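Local coordinates for peroxiredoxin (Mycobacterium tuberculosis, PDB 5EPF), which reduces hydrogen peroxide and organic hydroperoxides to water and alcohols as a thiol-specific peroxidase, protecting the cell against oxidative stress, at residues A[13-18]-A[28-33]; A[42-47]-A[75-80]; A[107-112]-A[125-130]. One frame throughout, in Å; residues are numbered along the deposited sequence.

In the fold
All three contacts belong to the thioredoxin-like fold of this peroxiredoxin. Contact 2 joins the parallel strands 39-43 and 72-77 and the loops that follow them, and lies nearest the chemistry: the side chain of Pro45 is about 4 Å from that of Cys52, the peroxidatic cysteine. Contact 3 packs the end of helix 104-109 on strand 125-129, the other neighbour of strand 39-43; its centre is about 12 Å from that of contact 2, and Phe43 packs against both Val111 and Phe127. Contact 1, near the N-terminus, has its centre about 11 Å from that of contact 3, which it touches where Val15 packs on Phe109, and about 17 Å from that of contact 2.

Contact 1 of 3, residues A[13-18]-A[28-33]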
loop_
_atom_site.group_PDB
_atom_site.type_symbol
_atom_site.label_atom_id
_atom_site.label_comp_id
_atom_site.label_asym_id
_atom_site.label_seq_id
_atom_site.Cartn_x
_atom_site.Cartn_y
_atom_site.Cartn_z
ATOM N N ASP A 13 -10.516 12.918 -0.915
ATOM C CA ASP A 13 -10.316 13.052 0.525
ATOM C C ASP A 13 -8.842 13.347 0.830
ATOM O O ASP A 13 -7.949 13.000 0.060
ATOM C CB ASP A 13 -10.702 11.753 1.252
ATOM C CG ASP A 13 -12.191 11.471 1.235
ATOM O OD1 ASP A 13 -12.565 10.334 1.603
ATOM O OD2 ASP A 13 -12.985 12.369 0.887
ATOM N N THR A 14 -8.589 13.967 1.982
ATOM C CA THR A 14 -7.241 14.174 2.500
ATOM C C THR A 14 -6.961 13.096 3.540
ATOM O O THR A 14 -7.737 12.925 4.489
ATOM C CB THR A 14 -7.111 15.551 3.160
ATOM O OG1 THR A 14 -7.372 16.570 2.194
ATOM C CG2 THR A 14 -5.713 15.765 3.708
ATOM N N VAL A 15 -5.853 12.377 3.361
ATOM C CA VAL A 15 -5.423 11.335 4.292
ATOM C C VAL A 15 -4.675 11.968 5.452
ATOM O O VAL A 15 -3.798 12.800 5.244
ATOM C CB VAL A 15 -4.496 10.348 3.550
ATOM C CG1 VAL A 15 -3.912 9.309 4.504
ATOM C CG2 VAL A 15 -5.228 9.728 2.359
ATOM N N ALA A 16 -4.971 11.540 6.675
ATOM C CA ALA A 16 -4.156 11.948 7.813
ATOM C C ALA A 16 -2.782 11.274 7.763
ATOM O O ALA A 16 -2.640 10.138 7.305
ATOM C CB ALA A 16 -4.866 11.575 9.112
ATOM N N ASP A 17 -1.751 11.997 8.192
ATOM C CA ASP A 17 -0.416 11.420 8.287
ATOM C C ASP A 17 -0.433 10.284 9.304
ATOM O O ASP A 17 -1.258 10.256 10.214
ATOM C CB ASP A 17 0.565 12.530 8.694
ATOM C CG ASP A 17 2.007 12.203 8.369
ATOM O OD1 ASP A 17 2.282 11.201 7.672
ATOM O OD2 ASP A 17 2.892 12.973 8.814
ATOM N N PHE A 18 0.477 9.330 9.130
ATOM C CA PHE A 18 0.585 8.199 10.049
ATOM C C PHE A 18 2.015 7.690 10.034
ATOM O O PHE A 18 2.786 7.979 9.114
ATOM C CB PHE A 18 -0.393 7.047 9.708
ATOM C CG PHE A 18 -0.110 6.365 8.377
ATOM C CD1 PHE A 18 0.849 5.364 8.285
ATOM C CD2 PHE A 18 -0.805 6.713 7.228
ATOM C CE1 PHE A 18 1.106 4.734 7.064
ATOM C CE2 PHE A 18 -0.557 6.073 6.021
ATOM C CZ PHE A 18 0.399 5.091 5.935
ATOM N N ARG A 28 8.342 4.472 9.693
ATOM C CA ARG A 28 8.198 5.229 8.463
ATOM C C ARG A 28 6.948 6.092 8.577
ATOM O O ARG A 28 5.940 5.678 9.164
ATOM C CB ARG A 28 8.037 4.293 7.274
ATOM C CG ARG A 28 9.132 3.220 7.158
ATOM C CD ARG A 28 10.526 3.820 7.028
ATOM N NE ARG A 28 10.775 4.472 5.741
ATOM C CZ ARG A 28 11.168 3.852 4.634
ATOM N NH1 ARG A 28 11.351 2.535 4.630
ATOM N NH2 ARG A 28 11.376 4.552 3.526
ATOM N N ARG A 29 6.995 7.278 7.992
ATOM C CA ARG A 29 5.923 8.256 8.127
ATOM C C ARG A 29 5.407 8.612 6.741
ATOM O O ARG A 29 6.202 8.894 5.836
ATOM C CB ARG A 29 6.452 9.504 8.833
ATOM C CG ARG A 29 5.395 10.548 9.164
ATOM C CD ARG A 29 5.983 11.753 9.929
ATOM N NE ARG A 29 6.899 11.314 10.984
ATOM C CZ ARG A 29 8.130 11.785 11.188
ATOM N NH1 ARG A 29 8.621 12.772 10.443
ATOM N NH2 ARG A 29 8.862 11.283 12.169
ATOM N N LEU A 30 4.076 8.610 6.571
ATOM C CA LEU A 30 3.506 8.896 5.252
ATOM C C LEU A 30 4.046 10.195 4.664
ATOM O O LEU A 30 4.431 10.236 3.492
ATOM C CB LEU A 30 1.977 8.911 5.315
ATOM C CG LEU A 30 1.311 9.227 3.968
ATOM C CD1 LEU A 30 1.575 8.148 2.914
ATOM C CD2 LEU A 30 -0.178 9.470 4.131
ATOM N N SER A 31 4.081 11.264 5.460
ATOM C CA SER A 31 4.534 12.555 4.936
ATOM C C SER A 31 5.997 12.516 4.476
ATOM O O SER A 31 6.372 13.230 3.534
ATOM C CB SER A 31 4.308 13.637 5.987
ATOM O OG SER A 31 5.003 13.313 7.181
ATOM N N VAL A 32 6.827 11.682 5.098
ATOM C CA VAL A 32 8.204 11.527 4.637
ATOM C C VAL A 32 8.261 10.601 3.426
ATOM O O VAL A 32 9.036 10.841 2.486
ATOM C CB VAL A 32 9.132 11.066 5.778
ATOM C CG1 VAL A 32 10.547 10.889 5.262
ATOM C CG2 VAL A 32 9.079 12.046 6.945
ATOM N N LEU A 33 7.435 9.539 3.407
ATOM C CA LEU A 33 7.359 8.693 2.216
ATOM C C LEU A 33 6.923 9.487 0.984
ATOM O O LEU A 33 7.303 9.144 -0.137
ATOM C CB LEU A 33 6.402 7.525 2.477
ATOM C CG LEU A 33 6.855 6.506 3.526
ATOM C CD1 LEU A 33 5.696 5.647 3.989
ATOM C CD2 LEU A 33 8.003 5.658 2.997
#
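The N-terminal end of the short helix 30-33 is where residues 13-18, a loop leading into the small antiparallel hairpin of strands 19-21 and 27-29, meet the chain as it leaves that hairpin. Asp17 carries the polar half of the contact. With CG anti to its backbone N (chi1 -160°), its carboxylate reaches the first turn of the helix and is gripped twice by Ser31: Ser31 N donates to Asp17 OD1 at 2.9 Å, and Ser31 OG donates to Asp17 OD2 at 2.7 Å. Both donors come from above the carboxylate plane. The N-cap position itself is held by Arg29, whose CG and CD run alongside the carboxylate while its guanidinium forms a salt bridge with Glu19. Next to the hairpin, Leu30 N donates to Phe18 O at 2.9 Å, nearly along the C=O axis. The Leu30 and Phe18 side chains cross obliquely, with Leu30 CB over one face of the ring, toward its rim, 4.1 Å from the centroid, a CH-pi contact. The CD2 branch of Leu30 goes on to meet Val15 CG1 at 3.8 Å, and Phe18 also packs on Leu41 and Leu98 of the central sheet.

Contact 2 of 3, residues A[42-47]-A[75-80]; sequences FFYPAA and GISTDP
Phe42 and Phe43 lie on strand 39-43, a central strand of the thioredoxin-like sheet, paired in parallel with Gly75 and Ile76 of strand 72-77. Phe42 O accepts from Ile76 N at 3.0 Å, the donor lying above the carbonyl plane. The Phe42 ring, with CG in the crowded position between backbone N and carbonyl carbon (chi1 69°), folds back so that Gly75 CA sits over its centre, 3.6 Å from the ring centroid; the same Gly75 CA meets the edge of the Tyr44 ring, 4.0 Å from Tyr44 CE2. On the opposite sheet face, the side chains of Phe43 and Ile76 run side by side, and Ile76 CG2 lies over the centre of the Phe43 ring. Tyr44 N then donates to Ile76 O, nearly along the C=O axis. The Tyr44 ring lays one face over Ser77 CB, and its OH is hydrogen-bonded to Gln84 OE1. Pro45, whose ring packs on the peroxidatic Cys52, turns its carbonyl to two waters: one accepts from Thr78 N, the other donates to Asp79 OD1. Beyond Ala46, the chain meets Asp79. Ser77 OG accepts from Asp79 N, an ST turn, and itself donates to Asp79 OD2 at 2.7 Å, holding the carboxylate. Ala47 N supplies that same oxygen with a second, nearly straight bond, N to Asp79 OD2 2.8 Å at 174°.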
loop_
_atom_site.group_PDB
_atom_site.type_symbol
_atom_site.label_atom_id
_atom_site.label_comp_id
_atom_site.label_asym_id
_atom_site.label_seq_id
_atom_site.Cartn_x
_atom_site.Cartn_y
_atom_site.Cartn_z
ATOM N N PHE A 42 -0.802 0.162 -0.956
ATOM C CA PHE A 42 -1.627 -0.985 -1.309
ATOM C C PHE A 42 -1.810 -1.887 -0.096
ATOM O O PHE A 42 -0.849 -2.505 0.381
ATOM C CB PHE A 42 -1.162 -1.707 -2.585
ATOM C CG PHE A 42 0.165 -2.466 -2.510
ATOM C CD1 PHE A 42 0.183 -3.843 -2.284
ATOM C CD2 PHE A 42 1.373 -1.834 -2.786
ATOM C CE1 PHE A 42 1.378 -4.554 -2.274
ATOM C CE2 PHE A 42 2.583 -2.549 -2.772
ATOM C CZ PHE A 42 2.568 -3.905 -2.535
ATOM N N PHE A 43 -3.048 -1.940 0.407
ATOM C CA PHE A 43 -3.413 -2.819 1.515
ATOM C C PHE A 43 -3.693 -4.207 0.949
ATOM O O PHE A 43 -4.508 -4.367 0.029
ATOM C CB PHE A 43 -4.698 -2.324 2.177
ATOM C CG PHE A 43 -4.531 -1.140 3.082
ATOM C CD1 PHE A 43 -4.353 -1.298 4.450
ATOM C CD2 PHE A 43 -4.609 0.146 2.564
ATOM C CE1 PHE A 43 -4.220 -0.178 5.285
ATOM C CE2 PHE A 43 -4.503 1.261 3.374
ATOM C CZ PHE A 43 -4.305 1.099 4.742
ATOM N N TYR A 44 -3.063 -5.216 1.536
ATOM C CA TYR A 44 -3.321 -6.589 1.126
ATOM C C TYR A 44 -3.671 -7.438 2.339
ATOM O O TYR A 44 -3.174 -7.187 3.443
ATOM C CB TYR A 44 -2.136 -7.208 0.360
ATOM C CG TYR A 44 -0.793 -7.137 1.073
ATOM C CD1 TYR A 44 -0.412 -8.110 1.998
ATOM C CD2 TYR A 44 0.111 -6.110 0.787
ATOM C CE1 TYR A 44 0.837 -8.049 2.630
ATOM C CE2 TYR A 44 1.335 -6.043 1.415
ATOM C CZ TYR A 44 1.696 -7.014 2.322
ATOM O OH TYR A 44 2.923 -6.930 2.919
ATOM N N PRO A 45 -4.536 -8.447 2.168
ATOM C CA PRO A 45 -4.998 -9.196 3.359
ATOM C C PRO A 45 -3.900 -9.944 4.096
ATOM O O PRO A 45 -3.860 -9.922 5.331
ATOM C CB PRO A 45 -6.091 -10.134 2.806
ATOM C CG PRO A 45 -6.470 -9.597 1.476
ATOM C CD PRO A 45 -5.367 -8.711 0.976
ATOM N N ALA A 46 -3.023 -10.631 3.373
ATOM C CA ALA A 46 -2.137 -11.591 4.020
ATOM C C ALA A 46 -0.889 -11.779 3.174
ATOM O O ALA A 46 -0.955 -12.316 2.061
ATOM C CB ALA A 46 -2.845 -12.930 4.240
ATOM N N ALA A 47 0.248 -11.378 3.730
ATOM C CA ALA A 47 1.534 -11.627 3.107
ATOM C C ALA A 47 1.690 -13.100 2.760
ATOM O O ALA A 47 1.241 -13.981 3.497
ATOM C CB ALA A 47 2.628 -11.217 4.090
ATOM N N GLY A 75 3.579 -1.288 0.385
ATOM C CA GLY A 75 2.591 -2.277 0.789
ATOM C C GLY A 75 2.272 -2.146 2.262
ATOM O O GLY A 75 3.091 -1.652 3.035
ATOM N N ILE A 76 1.091 -2.611 2.662
ATOM C CA ILE A 76 0.675 -2.517 4.058
ATOM C C ILE A 76 -0.318 -3.627 4.357
ATOM O O ILE A 76 -1.203 -3.936 3.546
ATOM C CB ILE A 76 0.123 -1.104 4.383
ATOM C CG1 ILE A 76 -0.346 -0.981 5.840
ATOM C CG2 ILE A 76 -0.959 -0.682 3.383
ATOM C CD1 ILE A 76 -0.682 0.452 6.245
ATOM N N SER A 77 -0.158 -4.246 5.523
ATOM C CA SER A 77 -1.132 -5.225 5.997
ATOM C C SER A 77 -1.024 -5.291 7.517
ATOM O O SER A 77 -0.163 -4.646 8.122
ATOM C CB SER A 77 -0.884 -6.614 5.394
ATOM O OG SER A 77 0.276 -7.170 6.007
ATOM N N THR A 78 -1.872 -6.118 8.132
ATOM C CA THR A 78 -1.763 -6.348 9.567
ATOM C C THR A 78 -0.727 -7.407 9.927
ATOM O O THR A 78 -0.598 -7.732 11.108
ATOM C CB THR A 78 -3.121 -6.739 10.160
ATOM O OG1 THR A 78 -3.597 -7.927 9.514
ATOM C CG2 THR A 78 -4.127 -5.605 10.009
ATOM N N ASP A 79 -0.001 -7.959 8.958
ATOM C CA ASP A 79 0.990 -8.978 9.280
ATOM C C ASP A 79 2.124 -8.389 10.128
ATOM O O ASP A 79 2.485 -7.220 9.968
ATOM C CB ASP A 79 1.574 -9.542 7.994
ATOM C CG ASP A 79 0.545 -10.295 7.186
ATOM O OD1 ASP A 79 0.045 -11.320 7.688
ATOM O OD2 ASP A 79 0.215 -9.872 6.062
ATOM N N PRO A 80 2.715 -9.192 11.020
ATOM C CA PRO A 80 3.837 -8.713 11.839
ATOM C C PRO A 80 5.057 -8.396 10.984
ATOM O O PRO A 80 5.238 -8.920 9.879
ATOM C CB PRO A 80 4.129 -9.901 12.769
ATOM C CG PRO A 80 2.859 -10.649 12.837
ATOM C CD PRO A 80 2.237 -10.512 11.465
HETATM O O HOH W 1 -4.205 -7.601 6.912
HETATM O O HOH W 2 -2.875 -11.277 7.547
HETATM O O HOH W 3 -0.210 -13.695 6.249
#

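Contact 3 of 3, residues A[107-112]-A[125-130]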
loop_
_atom_site.group_PDB
_atom_site.type_symbol
_atom_site.label_atom_id
_atom_site.label_comp_id
_atom_site.label_asym_id
_atom_site.label_seq_id
_atom_site.Cartn_x
_atom_site.Cartn_y
_atom_site.Cartn_z
ATOM N N ALA A 107 -8.068 1.119 9.880
ATOM C CA ALA A 107 -9.280 1.785 10.345
ATOM C C ALA A 107 -9.364 3.211 9.812
ATOM O O ALA A 107 -10.440 3.669 9.404
ATOM C CB ALA A 107 -9.340 1.769 11.875
ATOM N N GLN A 108 -8.235 3.927 9.797
ATOM C CA GLN A 108 -8.227 5.278 9.251
ATOM C C GLN A 108 -8.693 5.288 7.798
ATOM O O GLN A 108 -9.403 6.203 7.375
ATOM C CB GLN A 108 -6.825 5.874 9.365
ATOM C CG GLN A 108 -6.662 7.175 8.616
ATOM C CD GLN A 108 -5.211 7.590 8.418
ATOM O OE1 GLN A 108 -4.940 8.588 7.762
ATOM N NE2 GLN A 108 -4.280 6.819 8.966
ATOM N N PHE A 109 -8.309 4.275 7.017
ATOM C CA PHE A 109 -8.676 4.182 5.609
ATOM C C PHE A 109 -10.006 3.467 5.379
ATOM O O PHE A 109 -10.478 3.410 4.232
ATOM C CB PHE A 109 -7.554 3.495 4.826
ATOM C CG PHE A 109 -6.388 4.395 4.501
ATOM C CD1 PHE A 109 -6.296 4.995 3.242
ATOM C CD2 PHE A 109 -5.395 4.662 5.442
ATOM C CE1 PHE A 109 -5.227 5.825 2.911
ATOM C CE2 PHE A 109 -4.320 5.493 5.128
ATOM C CZ PHE A 109 -4.238 6.077 3.862
ATOM N N GLY A 110 -10.634 2.949 6.429
ATOM C CA GLY A 110 -11.905 2.268 6.280
ATOM C C GLY A 110 -11.817 0.867 5.726
ATOM O O GLY A 110 -12.802 0.380 5.158
ATOM N N VAL A 111 -10.677 0.191 5.893
ATOM C CA VAL A 111 -10.456 -1.142 5.348
ATOM C C VAL A 111 -10.185 -2.183 6.430
ATOM O O VAL A 111 -9.854 -3.326 6.112
ATOM C CB VAL A 111 -9.369 -1.161 4.250
ATOM C CG1 VAL A 111 -9.759 -0.247 3.102
ATOM C CG2 VAL A 111 -8.003 -0.766 4.798
ATOM N N LYS A 112 -10.344 -1.822 7.699
ATOM C CA LYS A 112 -10.108 -2.765 8.785
ATOM C C LYS A 112 -11.247 -3.772 8.876
ATOM O O LYS A 112 -12.409 -3.430 8.648
ATOM C CB LYS A 112 -10.034 -2.005 10.109
ATOM C CG LYS A 112 -9.734 -2.901 11.314
ATOM C CD LYS A 112 -9.749 -2.103 12.606
ATOM C CE LYS A 112 -9.713 -2.990 13.849
ATOM N NZ LYS A 112 -9.842 -2.190 15.110
ATOM N N THR A 125 -7.291 -3.159 -0.905
ATOM C CA THR A 125 -7.647 -1.832 -1.393
ATOM C C THR A 125 -6.366 -1.047 -1.598
ATOM O O THR A 125 -5.475 -1.103 -0.749
ATOM C CB THR A 125 -8.508 -1.079 -0.362
ATOM O OG1 THR A 125 -9.478 -1.956 0.228
ATOM C CG2 THR A 125 -9.215 0.088 -0.989
ATOM N N THR A 126 -6.285 -0.304 -2.703
ATOM C CA THR A 126 -5.121 0.522 -3.003
ATOM C C THR A 126 -5.508 1.984 -3.097
ATOM O O THR A 126 -6.499 2.333 -3.756
ATOM C CB THR A 126 -4.468 0.052 -4.299
ATOM O OG1 THR A 126 -4.075 -1.318 -4.133
ATOM C CG2 THR A 126 -3.264 0.898 -4.680
ATOM N N PHE A 127 -4.704 2.835 -2.464
ATOM C CA PHE A 127 -4.917 4.280 -2.474
ATOM C C PHE A 127 -3.724 4.948 -3.138
ATOM O O PHE A 127 -2.583 4.766 -2.696
ATOM C CB PHE A 127 -5.078 4.792 -1.039
ATOM C CG PHE A 127 -6.255 4.177 -0.331
ATOM C CD1 PHE A 127 -7.516 4.752 -0.397
ATOM C CD2 PHE A 127 -6.111 2.978 0.365
ATOM C CE1 PHE A 127 -8.614 4.170 0.210
ATOM C CE2 PHE A 127 -7.214 2.376 0.992
ATOM C CZ PHE A 127 -8.457 2.988 0.908
ATOM N N VAL A 128 -3.977 5.736 -4.180
ATOM C CA VAL A 128 -2.928 6.566 -4.769
ATOM C C VAL A 128 -2.996 7.919 -4.068
ATOM O O VAL A 128 -4.025 8.604 -4.135
ATOM C CB VAL A 128 -3.120 6.716 -6.287
ATOM C CG1 VAL A 128 -2.000 7.548 -6.881
ATOM C CG2 VAL A 128 -3.230 5.364 -6.967
ATOM N N ILE A 129 -1.930 8.281 -3.354
ATOM C CA ILE A 129 -1.919 9.441 -2.461
ATOM C C ILE A 129 -0.930 10.474 -2.991
ATOM O O ILE A 129 0.255 10.175 -3.168
ATOM C CB ILE A 129 -1.548 9.027 -1.027
ATOM C CG1 ILE A 129 -2.481 7.905 -0.519
ATOM C CG2 ILE A 129 -1.533 10.268 -0.093
ATOM C CD1 ILE A 129 -2.027 7.264 0.788
ATOM N N ASP A 130 -1.406 11.700 -3.230
ATOM C CA ASP A 130 -0.535 12.740 -3.749
ATOM C C ASP A 130 0.306 13.339 -2.612
ATOM O O ASP A 130 0.095 13.063 -1.427
ATOM C CB ASP A 130 -1.376 13.846 -4.399
ATOM C CG ASP A 130 -0.654 14.587 -5.521
ATOM O OD1 ASP A 130 0.580 14.428 -5.688
ATOM O OD2 ASP A 130 -1.361 15.348 -6.227
#
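Helix 104-109 closes in a Schellman motif at Gly110, which takes positive phi (77°), and the chain then passes across strand 125-129 without a hydrogen bond between the two segments, the CA atoms of Val111 and Thr125 lying 7.3 Å apart. Phe109 carries most of the contact. Its CG stands anti to the carbonyl carbon (chi1 -79°), sending the ring toward the strand, where its edge meets the face of Phe127 in an edge-to-face pair with centroids 4.7 Å apart and planes at 54°. The touching atom is Phe109 CD1, poised over the centre of the Phe127 ring and 3.5 Å from Phe127 CD2. Farther along the same ring, Phe109 CZ meets Ile129 CD1 tip to tip at 4.0 Å, the methyl lying near the plane of the ring. Val111 covers the other end of the strand: its CG1 branch reaches Thr125 OG1, hydrogen-bonded to Lys123 O, at 3.4 Å and sits at the edge of the Phe127 ring, 4.1 Å from CZ. Phe127 and Thr125 also touch Val138 of the neighbouring strand, while Phe109 extends the aromatic cluster to Phe43. Alternate strand residues Thr125, Phe127 and Ile129 thus present one sheet face to a buried, mainly apolar contact with the helix end, part of the helix-on-sheet packing of the thioredoxin fold.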